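Local coordinates for rhamnose ABC transporter, rhamnose-binding protein (Actinomyces odontolyticus ATCC 17982, PDB 5BQ3) that probably binds rhamnose or a related sugar outside the cell and delivers it to its ABC transporter, at residues I139-L142 against D143-S146; A324-I327 against D328-F332; D198-K201 against S202-A206; F41-V44 against M45-G48; D119-A122 against D123-D126. One frame throughout, in Å; residues are numbered along the deposited sequence.

Contact 1: residues I139-L142 against D143-S146; sequences ITML and DMVS
The flat carboxylate of D143 lies over the backbone of the preceding helical turn: I139 O sits beneath one of its faces, 3.5 Å from D143 CG. Its OD1 comes to 4.4 Å from I139 CG2, while the oxygens are held from outside: OD1 by K183 NZ and Y184 OH, and OD2 by a long, weak ion pair with R321. All this happens along helix 134-149 of the second lobe in a type I periplasmic-binding-protein fold. Another flank of the helix is apolar. M141 and M144, both modelled as selenomethionine, slant across each other, and the bend at chi3 of M144 (-61°) turns its methyl back toward its neighbour, with M144 CE 4.1 Å from M141 CG. M141 and V145 rest on V220 of the four-stranded sheet, M144 and V145 on T246, and L142 reaches helix 165-180. Four successive i to i+4 bonds hold the turns together, among them D143 N to I139 O at 2.8 Å and S146 N to L142 O at 2.9 Å. Beyond these, V145 turns CG2 back over the same carbonyl oxygen, M141 O, to which V145 N donates at 3.0 Å.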
loop_
_atom_site.group_PDB
_atom_site.type_symbol
_atom_site.label_atom_id
_atom_site.label_comp_id
_atom_site.label_asym_id
_atom_site.label_seq_id
_atom_site.Cartn_x
_atom_site.Cartn_y
_atom_site.Cartn_z
ATOM N N ILE A 139 -13.327 4.723 -1.562
ATOM C CA ILE A 139 -13.885 6.081 -1.560
ATOM C C ILE A 139 -13.075 6.954 -2.528
ATOM O O ILE A 139 -13.673 7.621 -3.376
ATOM C CB ILE A 139 -13.952 6.656 -0.111
ATOM C CG1 ILE A 139 -15.141 6.034 0.653
ATOM C CG2 ILE A 139 -14.044 8.193 -0.100
ATOM C CD1 ILE A 139 -15.064 6.095 2.185
ATOM N N THR A 140 -11.727 6.906 -2.431
ATOM C CA THR A 140 -10.789 7.657 -3.275
ATOM C C THR A 140 -11.059 7.358 -4.748
ATOM O O THR A 140 -11.202 8.296 -5.531
ATOM C CB THR A 140 -9.336 7.339 -2.876
ATOM O OG1 THR A 140 -9.171 7.623 -1.486
ATOM C CG2 THR A 140 -8.305 8.127 -3.690
HETATM N N MSE A 141 -11.183 6.064 -5.105
HETATM C CA MSE A 141 -11.457 5.602 -6.463
HETATM C C MSE A 141 -12.822 6.077 -6.969
HETATM O O MSE A 141 -12.883 6.623 -8.070
HETATM C CB MSE A 141 -11.339 4.089 -6.547
HETATM C CG MSE A 141 -9.895 3.635 -6.395
HETATM SE SE MSE A 141 -9.585 1.869 -7.041
HETATM C CE MSE A 141 -10.541 0.846 -5.622
ATOM N N LEU A 142 -13.893 5.946 -6.152
ATOM C CA LEU A 142 -15.234 6.427 -6.509
ATOM C C LEU A 142 -15.253 7.946 -6.695
ATOM O O LEU A 142 -15.966 8.429 -7.569
ATOM C CB LEU A 142 -16.263 6.035 -5.447
ATOM C CG LEU A 142 -16.718 4.585 -5.425
ATOM C CD1 LEU A 142 -17.356 4.266 -4.100
ATOM C CD2 LEU A 142 -17.675 4.282 -6.565
ATOM N N ASP A 143 -14.466 8.690 -5.883
ATOM C CA ASP A 143 -14.347 10.152 -5.961
ATOM C C ASP A 143 -13.717 10.582 -7.284
ATOM O O ASP A 143 -14.188 11.541 -7.882
ATOM C CB ASP A 143 -13.520 10.703 -4.785
ATOM C CG ASP A 143 -14.303 11.067 -3.535
ATOM O OD1 ASP A 143 -15.474 10.645 -3.421
ATOM O OD2 ASP A 143 -13.738 11.761 -2.662
HETATM N N MSE A 144 -12.657 9.873 -7.733
HETATM C CA MSE A 144 -11.944 10.128 -8.992
HETATM C C MSE A 144 -12.829 9.779 -10.189
HETATM O O MSE A 144 -12.835 10.523 -11.168
HETATM C CB MSE A 144 -10.626 9.338 -9.053
HETATM C CG MSE A 144 -9.609 9.770 -7.987
HETATM SE SE MSE A 144 -7.853 8.945 -8.147
HETATM C CE MSE A 144 -8.324 7.081 -7.942
ATOM N N VAL A 145 -13.594 8.664 -10.098
ATOM C CA VAL A 145 -14.516 8.212 -11.147
ATOM C C VAL A 145 -15.601 9.261 -11.336
ATOM O O VAL A 145 -15.712 9.817 -12.424
ATOM C CB VAL A 145 -15.122 6.813 -10.856
ATOM C CG1 VAL A 145 -16.170 6.434 -11.892
ATOM C CG2 VAL A 145 -14.045 5.753 -10.804
ATOM N N SER A 146 -16.366 9.544 -10.259
ATOM C CA SER A 146 -17.470 10.505 -10.209
ATOM C C SER A 146 -17.055 11.878 -10.742
ATOM O O SER A 146 -17.796 12.470 -11.527
ATOM C CB SER A 146 -17.993 10.635 -8.782
ATOM O OG SER A 146 -19.227 11.332 -8.748
#

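Contact 2: residues A324-I327 against D328-F332; sequences ADNI and DKYDF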
loop_
_atom_site.group_PDB
_atom_site.type_symbol
_atom_site.label_atom_id
_atom_site.label_comp_id
_atom_site.label_asym_id
_atom_site.label_seq_id
_atom_site.Cartn_x
_atom_site.Cartn_y
_atom_site.Cartn_z
ATOM N N ALA A 324 -0.869 15.142 -13.403
ATOM C CA ALA A 324 0.223 15.748 -14.166
ATOM C C ALA A 324 1.011 16.837 -13.406
ATOM O O ALA A 324 2.071 17.253 -13.879
ATOM C CB ALA A 324 -0.329 16.316 -15.453
ATOM N N ASP A 325 0.530 17.258 -12.223
ATOM C CA ASP A 325 1.163 18.303 -11.410
ATOM C C ASP A 325 2.129 17.745 -10.346
ATOM O O ASP A 325 2.936 18.513 -9.816
ATOM C CB ASP A 325 0.093 19.175 -10.729
ATOM C CG ASP A 325 -1.006 19.637 -11.665
ATOM O OD1 ASP A 325 -0.755 20.564 -12.460
ATOM O OD2 ASP A 325 -2.109 19.054 -11.618
ATOM N N ASN A 326 2.053 16.435 -10.033
ATOM C CA ASN A 326 2.916 15.823 -9.019
ATOM C C ASN A 326 3.517 14.470 -9.466
ATOM O O ASN A 326 4.277 13.873 -8.700
ATOM C CB ASN A 326 2.137 15.647 -7.702
ATOM C CG ASN A 326 1.022 14.623 -7.733
ATOM O OD1 ASN A 326 0.347 14.419 -8.751
ATOM N ND2 ASN A 326 0.795 13.965 -6.605
ATOM N N ILE A 327 3.197 14.006 -10.695
ATOM C CA ILE A 327 3.665 12.727 -11.248
ATOM C C ILE A 327 5.211 12.646 -11.301
ATOM O O ILE A 327 5.759 11.595 -10.970
ATOM C CB ILE A 327 3.015 12.416 -12.640
ATOM C CG1 ILE A 327 3.331 10.983 -13.131
ATOM C CG2 ILE A 327 3.335 13.463 -13.720
ATOM C CD1 ILE A 327 2.343 9.947 -12.738
ATOM N N ASP A 328 5.897 13.753 -11.663
ATOM C CA ASP A 328 7.359 13.814 -11.794
ATOM C C ASP A 328 8.086 14.017 -10.449
ATOM O O ASP A 328 9.315 14.125 -10.439
ATOM C CB ASP A 328 7.759 14.932 -12.776
ATOM C CG ASP A 328 7.184 14.797 -14.173
ATOM O OD1 ASP A 328 7.078 13.651 -14.668
ATOM O OD2 ASP A 328 6.876 15.839 -14.787
ATOM N N LYS A 329 7.343 14.048 -9.329
ATOM C CA LYS A 329 7.901 14.238 -7.990
ATOM C C LYS A 329 8.103 12.897 -7.248
ATOM O O LYS A 329 8.691 12.893 -6.163
ATOM C CB LYS A 329 6.997 15.174 -7.165
ATOM C CG LYS A 329 6.962 16.611 -7.664
ATOM C CD LYS A 329 5.926 17.436 -6.914
ATOM C CE LYS A 329 5.862 18.852 -7.428
ATOM N NZ LYS A 329 4.828 19.651 -6.719
ATOM N N TYR A 330 7.636 11.770 -7.839
ATOM C CA TYR A 330 7.712 10.431 -7.237
ATOM C C TYR A 330 8.395 9.426 -8.172
ATOM O O TYR A 330 8.071 9.389 -9.357
ATOM C CB TYR A 330 6.302 9.932 -6.873
ATOM C CG TYR A 330 5.560 10.818 -5.894
ATOM C CD1 TYR A 330 5.699 10.645 -4.522
ATOM C CD2 TYR A 330 4.717 11.831 -6.342
ATOM C CE1 TYR A 330 5.016 11.459 -3.617
ATOM C CE2 TYR A 330 4.027 12.650 -5.449
ATOM C CZ TYR A 330 4.171 12.452 -4.084
ATOM O OH TYR A 330 3.498 13.269 -3.206
ATOM N N ASP A 331 9.319 8.592 -7.638
ATOM C CA ASP A 331 10.050 7.601 -8.440
ATOM C C ASP A 331 9.931 6.172 -7.876
ATOM O O ASP A 331 10.815 5.702 -7.153
ATOM C CB ASP A 331 11.533 7.990 -8.596
ATOM C CG ASP A 331 12.279 7.174 -9.638
ATOM O OD1 ASP A 331 11.986 7.334 -10.843
ATOM O OD2 ASP A 331 13.164 6.388 -9.251
ATOM N N PHE A 332 8.836 5.480 -8.242
ATOM C CA PHE A 332 8.539 4.090 -7.871
ATOM C C PHE A 332 7.486 3.489 -8.818
ATOM O O PHE A 332 6.729 4.260 -9.445
ATOM C CB PHE A 332 8.106 3.942 -6.393
ATOM C CG PHE A 332 7.099 4.936 -5.861
ATOM C CD1 PHE A 332 5.736 4.707 -5.992
ATOM C CD2 PHE A 332 7.514 6.068 -5.172
ATOM C CE1 PHE A 332 4.806 5.607 -5.468
ATOM C CE2 PHE A 332 6.584 6.973 -4.658
ATOM C CZ PHE A 332 5.236 6.740 -4.814
ATOM O OXT PHE A 332 7.459 2.246 -8.970
#
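N326 and Y330 meet where the chain makes its last turn. With chi1 at 68°, N326 holds its CG between its own backbone N and carbonyl carbon, which brings ND2 beside the tyrosine ring, 3.7 Å from Y330 CE2. The amide stands almost upright to that ring, their planes 87° apart. It is fixed at both ends from the chain just before it: OD1 accepts from the backbone N of N323, and ND2 donates to R321 O. The backbone oxygen of N326 has a separate job. It lies at the edge of the Y330 ring, near its plane, and N326 O also accepts from K329 N at 3.1 Å, the donor lying well above the carbonyl plane. K329 itself runs out extended beyond CG, passing N326 with K329 CD 4.0 Å from N326 CA, and its CE comes within 3.8 Å of D325 O. I327 is buried against R255 and K259 of helix 251-260 and F266, while the ring of Y330 packs edge-to-face with F322. The K329 to N326 bond is the i to i+3 closure of a short 3-10 turn, here folding the C-terminal tail of a two-lobed type I binding protein against helix 251-260 and strand 266-268.

Contact 3: residues D198-K201 against S202-A206; sequences DDTK and SFQEA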
loop_
_atom_site.group_PDB
_atom_site.type_symbol
_atom_site.label_atom_id
_atom_site.label_comp_id
_atom_site.label_asym_id
_atom_site.label_seq_id
_atom_site.Cartn_x
_atom_site.Cartn_y
_atom_site.Cartn_z
ATOM N N ASP A 198 -1.709 -9.931 -14.776
ATOM C CA ASP A 198 -0.902 -10.242 -15.949
ATOM C C ASP A 198 -1.170 -9.191 -17.020
ATOM O O ASP A 198 -2.330 -8.929 -17.339
ATOM C CB ASP A 198 -1.218 -11.658 -16.455
ATOM C CG ASP A 198 -0.358 -12.109 -17.617
ATOM O OD1 ASP A 198 0.828 -12.441 -17.386
ATOM O OD2 ASP A 198 -0.873 -12.143 -18.758
ATOM N N ASP A 199 -0.098 -8.583 -17.559
ATOM C CA ASP A 199 -0.158 -7.525 -18.569
ATOM C C ASP A 199 -0.859 -7.970 -19.865
ATOM O O ASP A 199 -1.667 -7.209 -20.396
ATOM C CB ASP A 199 1.254 -7.009 -18.886
ATOM C CG ASP A 199 1.273 -5.834 -19.840
ATOM O OD1 ASP A 199 1.034 -4.693 -19.384
ATOM O OD2 ASP A 199 1.512 -6.055 -21.043
ATOM N N THR A 200 -0.546 -9.182 -20.371
ATOM C CA THR A 200 -1.125 -9.704 -21.614
ATOM C C THR A 200 -2.627 -9.984 -21.436
ATOM O O THR A 200 -3.410 -9.638 -22.323
ATOM C CB THR A 200 -0.362 -10.950 -22.100
ATOM O OG1 THR A 200 1.040 -10.759 -21.900
ATOM C CG2 THR A 200 -0.623 -11.261 -23.564
ATOM N N LYS A 201 -3.023 -10.582 -20.293
ATOM C CA LYS A 201 -4.418 -10.900 -19.975
ATOM C C LYS A 201 -5.231 -9.610 -19.728
ATOM O O LYS A 201 -6.335 -9.498 -20.260
ATOM C CB LYS A 201 -4.497 -11.862 -18.767
ATOM C CG LYS A 201 -5.911 -12.265 -18.316
ATOM C CD LYS A 201 -6.579 -13.302 -19.214
ATOM C CE LYS A 201 -7.944 -13.677 -18.693
ATOM N NZ LYS A 201 -8.712 -14.481 -19.679
ATOM N N SER A 202 -4.678 -8.642 -18.959
ATOM C CA SER A 202 -5.323 -7.353 -18.654
ATOM C C SER A 202 -5.557 -6.518 -19.922
ATOM O O SER A 202 -6.562 -5.805 -19.999
ATOM C CB SER A 202 -4.496 -6.547 -17.659
ATOM O OG SER A 202 -4.319 -7.232 -16.431
ATOM N N PHE A 203 -4.634 -6.611 -20.908
ATOM C CA PHE A 203 -4.734 -5.921 -22.196
ATOM C C PHE A 203 -5.878 -6.517 -23.018
ATOM O O PHE A 203 -6.629 -5.771 -23.648
ATOM C CB PHE A 203 -3.405 -6.016 -22.970
ATOM C CG PHE A 203 -3.339 -5.163 -24.215
ATOM C CD1 PHE A 203 -3.825 -5.635 -25.430
ATOM C CD2 PHE A 203 -2.778 -3.894 -24.178
ATOM C CE1 PHE A 203 -3.777 -4.840 -26.577
ATOM C CE2 PHE A 203 -2.711 -3.108 -25.331
ATOM C CZ PHE A 203 -3.222 -3.581 -26.520
ATOM N N GLN A 204 -5.992 -7.864 -23.014
ATOM C CA GLN A 204 -7.025 -8.623 -23.723
ATOM C C GLN A 204 -8.397 -8.367 -23.111
ATOM O O GLN A 204 -9.380 -8.263 -23.848
ATOM C CB GLN A 204 -6.703 -10.125 -23.708
ATOM C CG GLN A 204 -5.639 -10.535 -24.726
ATOM C CD GLN A 204 -5.006 -11.884 -24.461
ATOM O OE1 GLN A 204 -5.370 -12.622 -23.535
ATOM N NE2 GLN A 204 -4.026 -12.232 -25.280
ATOM N N GLU A 205 -8.460 -8.247 -21.766
ATOM C CA GLU A 205 -9.692 -7.968 -21.022
ATOM C C GLU A 205 -10.184 -6.553 -21.302
ATOM O O GLU A 205 -11.389 -6.355 -21.428
ATOM C CB GLU A 205 -9.507 -8.186 -19.512
ATOM C CG GLU A 205 -9.440 -9.648 -19.089
ATOM C CD GLU A 205 -10.609 -10.544 -19.459
ATOM O OE1 GLU A 205 -11.775 -10.131 -19.261
ATOM O OE2 GLU A 205 -10.356 -11.674 -19.930
ATOM N N ALA A 206 -9.256 -5.583 -21.433
ATOM C CA ALA A 206 -9.558 -4.181 -21.746
ATOM C C ALA A 206 -10.051 -4.038 -23.188
ATOM O O ALA A 206 -10.924 -3.211 -23.454
ATOM C CB ALA A 206 -8.327 -3.317 -21.526
#
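K201 reaches along the helix surface toward E205, one turn further on. Its CB starts close to the backbone, next to S202 N, and CG stays near that same nitrogen at 3.9 Å. The chain then turns: chi2 of 76° bends it away from a straight run and takes CD past E205 OE2. K201 CE closes to 3.4 Å of E205 OE2. At the tip, K201 NZ ends 3.3 Å from the same E205 OE2. The glutamate comes to meet the lysine by bending at its own chi2, -57°, and the two side chains run at a slant to one another. The result is a salt bridge with a weak hydrogen bond in it, on helix 199-212. This helix links strand 187-194 to strand 218-221 in the four-stranded parallel sheet of the second lobe, a beta-alpha-beta crossover, and its first turn carries a classic N-cap. D198 sits just before the helix, and its OD2 takes K201 N at 3.1 Å on the anti side of the carboxylate. The backbone oxygen of D198 is used twice by S202: the amide N donates to it as the ordinary helical bond, and OG donates at 2.8 Å from well above the carbonyl plane. T200 and Q204 run next to each other in the same direction, with CG2 of T200 3.9 Å from NE2 of Q204. Toward the rest of the lobe, D199 forms a salt bridge with R232 of helix 224-236, while S202, E205 and A206 touch L158 of strand 153-159.

Contact 4: residues F41-V44 against M45-G48; sequences FSDV and MLGG
S42 and M45 are brought together by their torsions. S42 points OG anti to its backbone N (chi1 -160°). M45, a selenomethionine in this model, runs out nearly straight through chi1 and chi2 and then folds at chi3 (64°), so its methyl doubles back toward the serine. M45 CE ends 3.4 Å from S42 OG and 3.7 Å from S42 O. One residue along, D43 and L46 both carry CG beside the backbone N, and the two side chains lean across each other with D43 OD1 3.6 Å from L46 CD1. L46 CG also lies over S42 O, the oxygen that its own backbone N binds. This is the first part of helix 40-56, the helical arm of the beta-alpha-beta unit running from strand 29-33 to the neighbouring parallel strand 60-63 in the six-stranded sheet of the first lobe. Backbone bonds keep the usual i to i+4 spacing here: L46 N donates to S42 O at 3.0 Å, and the bonds from G47 N to D43 O and from G48 N to V44 O follow the same pattern. P34 touches both S42 and L46, while M45 packs on P271 and L274 of helix 271-287. V44 leans on P271 as well. At the start of the helix the ring of F41 packs against L250 and P271.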
loop_
_atom_site.group_PDB
_atom_site.type_symbol
_atom_site.label_atom_id
_atom_site.label_comp_id
_atom_site.label_asym_id
_atom_site.label_seq_id
_atom_site.Cartn_x
_atom_site.Cartn_y
_atom_site.Cartn_z
ATOM N N PHE A 41 10.297 -0.362 -5.395
ATOM C CA PHE A 41 9.235 0.207 -4.560
ATOM C C PHE A 41 9.518 -0.031 -3.071
ATOM O O PHE A 41 9.294 0.870 -2.257
ATOM C CB PHE A 41 7.876 -0.386 -4.970
ATOM C CG PHE A 41 6.651 0.234 -4.342
ATOM C CD1 PHE A 41 6.199 -0.191 -3.101
ATOM C CD2 PHE A 41 5.902 1.181 -5.029
ATOM C CE1 PHE A 41 5.049 0.362 -2.530
ATOM C CE2 PHE A 41 4.750 1.729 -4.462
ATOM C CZ PHE A 41 4.330 1.317 -3.216
ATOM N N SER A 42 10.012 -1.236 -2.726
ATOM C CA SER A 42 10.335 -1.643 -1.357
ATOM C C SER A 42 11.532 -0.851 -0.797
ATOM O O SER A 42 11.562 -0.572 0.401
ATOM C CB SER A 42 10.619 -3.139 -1.312
ATOM O OG SER A 42 10.484 -3.660 -0.002
ATOM N N ASP A 43 12.495 -0.468 -1.667
ATOM C CA ASP A 43 13.690 0.296 -1.296
ATOM C C ASP A 43 13.357 1.755 -0.928
ATOM O O ASP A 43 14.088 2.358 -0.138
ATOM C CB ASP A 43 14.743 0.248 -2.419
ATOM C CG ASP A 43 15.526 -1.059 -2.522
ATOM O OD1 ASP A 43 15.213 -2.008 -1.763
ATOM O OD2 ASP A 43 16.449 -1.135 -3.365
ATOM N N VAL A 44 12.259 2.309 -1.483
ATOM C CA VAL A 44 11.768 3.664 -1.184
ATOM C C VAL A 44 11.214 3.657 0.256
ATOM O O VAL A 44 11.468 4.591 1.014
ATOM C CB VAL A 44 10.721 4.152 -2.227
ATOM C CG1 VAL A 44 10.148 5.517 -1.852
ATOM C CG2 VAL A 44 11.322 4.201 -3.626
HETATM N N MSE A 45 10.497 2.572 0.625
HETATM C CA MSE A 45 9.926 2.328 1.953
HETATM C C MSE A 45 11.058 2.178 2.983
HETATM O O MSE A 45 10.974 2.769 4.061
HETATM C CB MSE A 45 9.025 1.076 1.911
HETATM C CG MSE A 45 8.452 0.647 3.267
HETATM SE SE MSE A 45 7.682 -1.160 3.246
HETATM C CE MSE A 45 9.295 -2.210 2.850
ATOM N N LEU A 46 12.123 1.418 2.632
ATOM C CA LEU A 46 13.301 1.215 3.490
ATOM C C LEU A 46 14.066 2.530 3.687
ATOM O O LEU A 46 14.502 2.817 4.805
ATOM C CB LEU A 46 14.247 0.139 2.919
ATOM C CG LEU A 46 13.714 -1.291 2.809
ATOM C CD1 LEU A 46 14.526 -2.088 1.804
ATOM C CD2 LEU A 46 13.712 -1.993 4.147
ATOM N N GLY A 47 14.193 3.309 2.607
ATOM C CA GLY A 47 14.856 4.610 2.596
ATOM C C GLY A 47 14.231 5.609 3.550
ATOM O O GLY A 47 14.948 6.361 4.214
ATOM N N GLY A 48 12.898 5.594 3.628
ATOM C CA GLY A 48 12.116 6.437 4.528
ATOM C C GLY A 48 12.269 6.016 5.977
ATOM O O GLY A 48 12.235 6.857 6.880
#

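Contact 5: residues D119-A122 against D123-D126; sequences DSAA and DCRD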
loop_
_atom_site.group_PDB
_atom_site.type_symbol
_atom_site.label_atom_id
_atom_site.label_comp_id
_atom_site.label_asym_id
_atom_site.label_seq_id
_atom_site.Cartn_x
_atom_site.Cartn_y
_atom_site.Cartn_z
ATOM N N ASP A 119 1.052 -7.541 6.970
ATOM C CA ASP A 119 0.993 -7.989 8.353
ATOM C C ASP A 119 1.242 -9.489 8.513
ATOM O O ASP A 119 1.138 -10.264 7.557
ATOM C CB ASP A 119 -0.394 -7.648 8.945
ATOM C CG ASP A 119 -0.456 -7.564 10.467
ATOM O OD1 ASP A 119 0.612 -7.363 11.099
ATOM O OD2 ASP A 119 -1.573 -7.680 11.024
ATOM N N SER A 120 1.565 -9.881 9.752
ATOM C CA SER A 120 1.698 -11.256 10.200
ATOM C C SER A 120 0.388 -11.589 10.940
ATOM O O SER A 120 -0.592 -10.852 10.771
ATOM C CB SER A 120 2.933 -11.407 11.086
ATOM O OG SER A 120 2.811 -10.666 12.287
ATOM N N ALA A 121 0.342 -12.663 11.753
ATOM C CA ALA A 121 -0.862 -12.934 12.543
ATOM C C ALA A 121 -0.890 -11.947 13.732
ATOM O O ALA A 121 0.146 -11.358 14.054
ATOM C CB ALA A 121 -0.888 -14.384 13.013
ATOM N N ALA A 122 -2.061 -11.734 14.348
ATOM C CA ALA A 122 -2.261 -10.785 15.449
ATOM C C ALA A 122 -1.337 -10.995 16.677
ATOM O O ALA A 122 -1.054 -10.021 17.381
ATOM C CB ALA A 122 -3.709 -10.827 15.899
ATOM N N ASP A 123 -0.870 -12.235 16.932
ATOM C CA ASP A 123 -0.050 -12.541 18.113
ATOM C C ASP A 123 1.488 -12.567 17.870
ATOM O O ASP A 123 2.221 -12.935 18.793
ATOM C CB ASP A 123 -0.501 -13.880 18.753
ATOM C CG ASP A 123 -0.594 -15.102 17.842
ATOM O OD1 ASP A 123 -0.294 -14.974 16.630
ATOM O OD2 ASP A 123 -0.990 -16.182 18.337
ATOM N N CYS A 124 1.980 -12.141 16.685
ATOM C CA CYS A 124 3.425 -12.158 16.402
ATOM C C CYS A 124 4.039 -10.753 16.358
ATOM O O CYS A 124 5.242 -10.638 16.113
ATOM C CB CYS A 124 3.756 -12.926 15.122
ATOM S SG CYS A 124 2.347 -13.748 14.336
ATOM N N ARG A 125 3.243 -9.694 16.586
ATOM C CA ARG A 125 3.774 -8.334 16.535
ATOM C C ARG A 125 3.141 -7.435 17.597
ATOM O O ARG A 125 2.037 -7.703 18.082
ATOM C CB ARG A 125 3.621 -7.727 15.118
ATOM C CG ARG A 125 2.256 -7.147 14.756
ATOM C CD ARG A 125 1.193 -8.198 14.512
ATOM N NE ARG A 125 0.033 -7.635 13.829
ATOM C CZ ARG A 125 -0.989 -7.041 14.436
ATOM N NH1 ARG A 125 -1.010 -6.927 15.761
ATOM N NH2 ARG A 125 -1.997 -6.555 13.725
ATOM N N ASP A 126 3.863 -6.370 17.956
ATOM C CA ASP A 126 3.451 -5.385 18.949
ATOM C C ASP A 126 2.582 -4.308 18.313
ATOM O O ASP A 126 1.739 -3.726 18.999
ATOM C CB ASP A 126 4.685 -4.749 19.616
ATOM C CG ASP A 126 5.523 -5.720 20.424
ATOM O OD1 ASP A 126 5.092 -6.093 21.538
ATOM O OD2 ASP A 126 6.620 -6.088 19.956
HETATM O O HOH W 1 0.107 -9.215 19.804
#
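OD1 of D119 is gripped from two directions: R125 NE donates to it at 2.8 Å, and the hydroxyl of T115 on strand 112-116 also bonds to it. The arginine approaches side-on, NE to OD1 and NH2 to OD2 at 3.0 Å, each oxygen met on its syn side. Carboxylate and guanidinium are twisted by 36°, yet both acceptors stay close to the guanidinium plane. R125 gets there by a bend at chi2 (-73°) that carries the guanidinium back toward D119, and NH2 has a second acceptor in N311 O. A122 CA lies over one face of the guanidinium, nearer its margin than its centre. The backbone from A121 to C124 forms a type I beta turn, closed by a weak bond from C124 N to A121 O at 3.3 Å, in the connection between the adjacent parallel strands 112-116 and 127-130. A disulfide to C100 ties this turn to helix 100-109. The sulfur also touches A121: C124 SG lies 3.6 Å from A121 CB. S120 OG donates to A121 O as well. A water bridges the loop, donating to A122 O at 2.8 Å and to R125 O at 3.0 Å.

From the N terminus, contact 4 comes first, in the helix that leads from one strand of the first lobe to the next. Contact 5 follows in the same lobe, closing the short connection between strands 112-116 and 127-130. The chain then crosses to the second lobe, where contacts 1 and 3 lie on helices 134-149 and 199-212, beside a four-stranded sheet, with centres about 23 Å apart. Contact 2 closes the last turn before the C terminus. All five are local and follow in series; none nests in or crosses another. Only contacts 2 and 4 touch: F332 CD1 lies 3.5 Å from F41 CE2, joining the chain's end to the first lobe.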